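Local atomic coordinates of xyloglucan-specific endo-beta-1,4-glucanase GH12 (Aspergillus niveus, PDB entry 4NPR), a protein that probably cleaves internal beta-1,4-glucosidic linkages of xyloglucan with retention of the anomeric configuration, as a family 12 glycoside hydrolase. Residues A[52-58]-A[71-77]. Numbering follows the deposited sequence.
Sequences TSGSQCT and NTKWSWS
Gln56 links Trp76 and Thr72 along one face of an antiparallel beta hairpin, built from strands 53-64 and 67-77 of the GH12 beta-jelly roll. Its CG stands anti to the backbone N (chi1 168°), and the extended chain carries the amide out between the two partners. Trp76 NE1 donates to Gln56 OE1 at 3.0 Å. The acceptor lies in the indole plane, although amide and ring planes are 61° apart. At the other end of the amide, Gln56 NE2 donates to Thr72 OG1 at 3.1 Å, and this oxygen sits only slightly out of the amide plane. These two bonds limit rotation of the buried amide, and Ser85 provides OE1 with another hydrogen bond.

Trp74 lies alongside Gln56 and points the same way. The two meet at their CB atoms, 3.6 Å apart, while the Trp74 indole leads away to bond Tyr112 through NE1. The Trp76 ring turns toward the neighbouring strand and packs against Gly54 and Ser55. Its CE3 is 3.7 Å from Gly54 CA, and Ser55 CA lies over one ring face. Pro225 of strand 215-226 touches Gln56 and both tryptophans, joining this face of the hairpin to the second sheet.

The other face carries Ser53, Ser55, Cys57, Lys73, Ser75 and Ser77. Here Cys57 is tied to Cys28 by a disulfide. Paired backbone bonds join Cys57 to Lys73 and Ser55 to Ser75. A water donates to both Cys57 O and Asn71 OD1. Back on the Gln56 face, Thr58 OG1 is hydrogen-bonded to Asn43 OD1. Thr72 OG1 lies 3.0 Å from Cys57 O and 2.9 Å from Thr58 OG1.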
ATOM      1  N   THR A  52      20.755  -0.621   9.603  1.00 21.58           N
ATOM      2  CA  THR A  52      22.155  -0.876   9.867  1.00 22.93           C
ATOM      3  C   THR A  52      22.739  -1.660   8.698  1.00 22.30           C
ATOM      4  O   THR A  52      23.920  -1.650   8.504  1.00 23.09           O
ATOM      5  CB  THR A  52      22.332  -1.715  11.152  1.00 25.28           C
ATOM      6  OG1 THR A  52      21.617  -2.952  11.025  1.00 30.78           O
ATOM      7  CG2 THR A  52      21.774  -0.999  12.330  1.00 25.50           C
ATOM      8  N   SER A  53      21.892  -2.280   7.884  1.00 22.47           N
ATOM      9  CA  SER A  53      22.299  -3.381   7.011  1.00 22.49           C
ATOM     10  C   SER A  53      21.160  -3.702   5.982  1.00 21.36           C
ATOM     11  O   SER A  53      20.005  -3.503   6.266  1.00 21.71           O
ATOM     12  CB  SER A  53      22.635  -4.537   8.009  1.00 23.37           C
ATOM     13  OG  SER A  53      22.552  -5.853   7.526  1.00 21.79           O
ATOM     14  N   GLY A  54      21.480  -4.143   4.779  1.00 21.18           N
ATOM     15  CA  GLY A  54      20.464  -4.708   3.876  1.00 19.88           C
ATOM     16  C   GLY A  54      20.410  -4.104   2.479  1.00 19.28           C
ATOM     17  O   GLY A  54      21.109  -3.149   2.164  1.00 18.68           O
ATOM     18  N   SER A  55      19.563  -4.661   1.627  1.00 17.65           N
ATOM     19  CA  SER A  55      19.302  -4.050   0.338  1.00 17.33           C
ATOM     20  C   SER A  55      18.014  -4.631  -0.209  1.00 16.87           C
ATOM     21  O   SER A  55      17.381  -5.455   0.453  1.00 17.61           O
ATOM     22  CB  SER A  55      20.480  -4.229  -0.631  1.00 18.13           C
ATOM     23  OG  SER A  55      20.799  -5.598  -0.910  1.00 19.59           O
ATOM     24  N   GLN A  56      17.608  -4.189  -1.389  1.00 15.63           N
ATOM     25  CA  GLN A  56      16.353  -4.624  -1.960  1.00 15.46           C
ATOM     26  C   GLN A  56      16.306  -4.316  -3.432  1.00 15.79           C
ATOM     27  O   GLN A  56      16.626  -3.207  -3.804  1.00 13.93           O
ATOM     28  CB  GLN A  56      15.194  -3.895  -1.273  1.00 14.77           C
ATOM     29  CG  GLN A  56      13.823  -4.026  -1.929  1.00 13.44           C
ATOM     30  CD  GLN A  56      12.748  -3.540  -1.000  1.00 13.45           C
ATOM     31  OE1 GLN A  56      13.045  -3.070   0.114  1.00 12.41           O
ATOM     32  NE2 GLN A  56      11.476  -3.649  -1.433  1.00 13.72           N
ATOM     33  N   CYS A  57      15.856  -5.312  -4.215  1.00 18.22           N
ATOM     34  CA  CYS A  57      15.663  -5.236  -5.673  1.00 21.52           C
ATOM     35  C   CYS A  57      14.247  -5.609  -6.059  1.00 20.07           C
ATOM     36  O   CYS A  57      13.655  -6.559  -5.540  1.00 19.87           O
ATOM     37  CB  CYS A  57      16.606  -6.192  -6.412  1.00 26.00           C
ATOM     38  SG  CYS A  57      18.349  -5.928  -5.998  1.00 38.22           S
ATOM     39  N   THR A  58      13.713  -4.862  -7.005  1.00 19.20           N
ATOM     40  CA  THR A  58      12.341  -5.019  -7.449  1.00 18.02           C
ATOM     41  C   THR A  58      12.353  -5.484  -8.898  1.00 17.88           C
ATOM     42  O   THR A  58      13.188  -5.056  -9.692  1.00 17.73           O
ATOM     43  CB  THR A  58      11.608  -3.679  -7.251  1.00 17.20           C
ATOM     44  OG1 THR A  58      11.369  -3.504  -5.865  1.00 15.83           O
ATOM     45  CG2 THR A  58      10.277  -3.628  -7.946  1.00 17.85           C
ATOM     46  N   ASN A  71       7.677  -8.593  -8.587  1.00 13.81           N
ATOM     47  CA  ASN A  71       8.152  -8.947  -7.265  1.00 14.77           C
ATOM     48  C   ASN A  71       9.251  -8.053  -6.729  1.00 14.84           C
ATOM     49  O   ASN A  71       9.863  -7.245  -7.449  1.00 15.01           O
ATOM     50  CB  ASN A  71       8.645 -10.397  -7.235  1.00 15.91           C
ATOM     51  CG  ASN A  71       9.999 -10.577  -7.898  1.00 17.00           C
ATOM     52  OD1 ASN A  71      11.001  -9.934  -7.522  1.00 17.83           O
ATOM     53  ND2 ASN A  71      10.046 -11.481  -8.888  1.00 17.02           N
ATOM     54  N   THR A  72       9.519  -8.235  -5.450  1.00 14.62           N
ATOM     55  CA  THR A  72      10.657  -7.620  -4.862  1.00 15.06           C
ATOM     56  C   THR A  72      11.325  -8.558  -3.843  1.00 14.62           C
ATOM     57  O   THR A  72      10.659  -9.377  -3.215  1.00 13.73           O
ATOM     58  CB  THR A  72      10.237  -6.280  -4.238  1.00 15.86           C
ATOM     59  OG1 THR A  72      11.405  -5.579  -3.811  1.00 18.10           O
ATOM     60  CG2 THR A  72       9.341  -6.474  -3.058  1.00 16.08           C
ATOM     61  N   LYS A  73      12.633  -8.388  -3.670  1.00 14.20           N
ATOM     62  CA  LYS A  73      13.440  -9.240  -2.841  1.00 14.11           C
ATOM     63  C   LYS A  73      14.274  -8.382  -1.971  1.00 13.13           C
ATOM     64  O   LYS A  73      14.796  -7.371  -2.431  1.00 13.11           O
ATOM     65  CB  LYS A  73      14.355 -10.062  -3.723  1.00 15.74           C
ATOM     66  CG  LYS A  73      13.553 -10.961  -4.643  1.00 17.57           C
ATOM     67  CD  LYS A  73      14.364 -11.816  -5.594  1.00 19.38           C
ATOM     68  CE  LYS A  73      13.426 -12.861  -6.199  1.00 22.16           C
ATOM     69  NZ  LYS A  73      13.689 -13.042  -7.650  1.00 25.38           N
ATOM     70  N   TRP A  74      14.448  -8.783  -0.719  1.00 12.28           N
ATOM     71  CA  TRP A  74      15.086  -7.906   0.225  1.00 12.20           C
ATOM     72  C   TRP A  74      15.606  -8.587   1.458  1.00 12.68           C
ATOM     73  O   TRP A  74      15.139  -9.645   1.839  1.00 12.82           O
ATOM     74  CB  TRP A  74      14.134  -6.739   0.635  1.00 11.96           C
ATOM     75  CG  TRP A  74      12.791  -7.118   1.273  1.00 11.58           C
ATOM     76  CD1 TRP A  74      11.584  -7.240   0.632  1.00 11.42           C
ATOM     77  CD2 TRP A  74      12.527  -7.391   2.662  1.00 11.29           C
ATOM     78  NE1 TRP A  74      10.594  -7.584   1.522  1.00 11.34           N
ATOM     79  CE2 TRP A  74      11.143  -7.692   2.775  1.00 11.20           C
ATOM     80  CE3 TRP A  74      13.309  -7.395   3.806  1.00 11.15           C
ATOM     81  CZ2 TRP A  74      10.535  -7.978   3.989  1.00 10.85           C
ATOM     82  CZ3 TRP A  74      12.696  -7.706   5.035  1.00 11.55           C
ATOM     83  CH2 TRP A  74      11.322  -7.996   5.107  1.00 11.13           C
ATOM     84  N   SER A  75      16.606  -7.955   2.066  1.00 13.24           N
ATOM     85  CA  SER A  75      16.979  -8.225   3.427  1.00 14.11           C
ATOM     86  C   SER A  75      17.263  -6.881   4.057  1.00 13.84           C
ATOM     87  O   SER A  75      17.905  -6.040   3.432  1.00 13.95           O
ATOM     88  CB  SER A  75      18.257  -9.046   3.490  1.00 15.39           C
ATOM     89  OG  SER A  75      18.102 -10.280   2.816  1.00 17.23           O
ATOM     90  N   TRP A  76      16.790  -6.703   5.294  1.00 13.77           N
ATOM     91  CA  TRP A  76      16.983  -5.485   6.090  1.00 13.33           C
ATOM     92  C   TRP A  76      17.182  -5.844   7.549  1.00 14.30           C
ATOM     93  O   TRP A  76      16.580  -6.801   8.073  1.00 13.48           O
ATOM     94  CB  TRP A  76      15.761  -4.570   5.996  1.00 12.52           C
ATOM     95  CG  TRP A  76      15.503  -3.987   4.669  1.00 11.31           C
ATOM     96  CD1 TRP A  76      14.446  -4.217   3.891  1.00 11.13           C
ATOM     97  CD2 TRP A  76      16.325  -3.060   3.980  1.00 11.20           C
ATOM     98  NE1 TRP A  76      14.541  -3.504   2.727  1.00 11.09           N
ATOM     99  CE2 TRP A  76      15.691  -2.768   2.764  1.00 11.19           C
ATOM    100  CE3 TRP A  76      17.533  -2.447   4.273  1.00 11.31           C
ATOM    101  CZ2 TRP A  76      16.226  -1.890   1.828  1.00 11.39           C
ATOM    102  CZ3 TRP A  76      18.084  -1.557   3.333  1.00 11.69           C
ATOM    103  CH2 TRP A  76      17.425  -1.293   2.123  1.00 11.65           C
ATOM    104  N   SER A  77      18.024  -5.079   8.220  1.00 15.64           N
ATOM    105  CA  SER A  77      18.080  -5.209   9.664  1.00 17.91           C
ATOM    106  C   SER A  77      18.410  -3.887  10.303  1.00 20.05           C
ATOM    107  O   SER A  77      18.773  -2.929   9.591  1.00 22.85           O
ATOM    108  CB  SER A  77      19.012  -6.299  10.107  1.00 17.96           C
ATOM    109  OG  SER A  77      20.322  -5.938   9.809  1.00 19.76           O
TER
HETATM  110  O   HOH W   1      13.305  -8.671  -7.779  1.00 12.35           O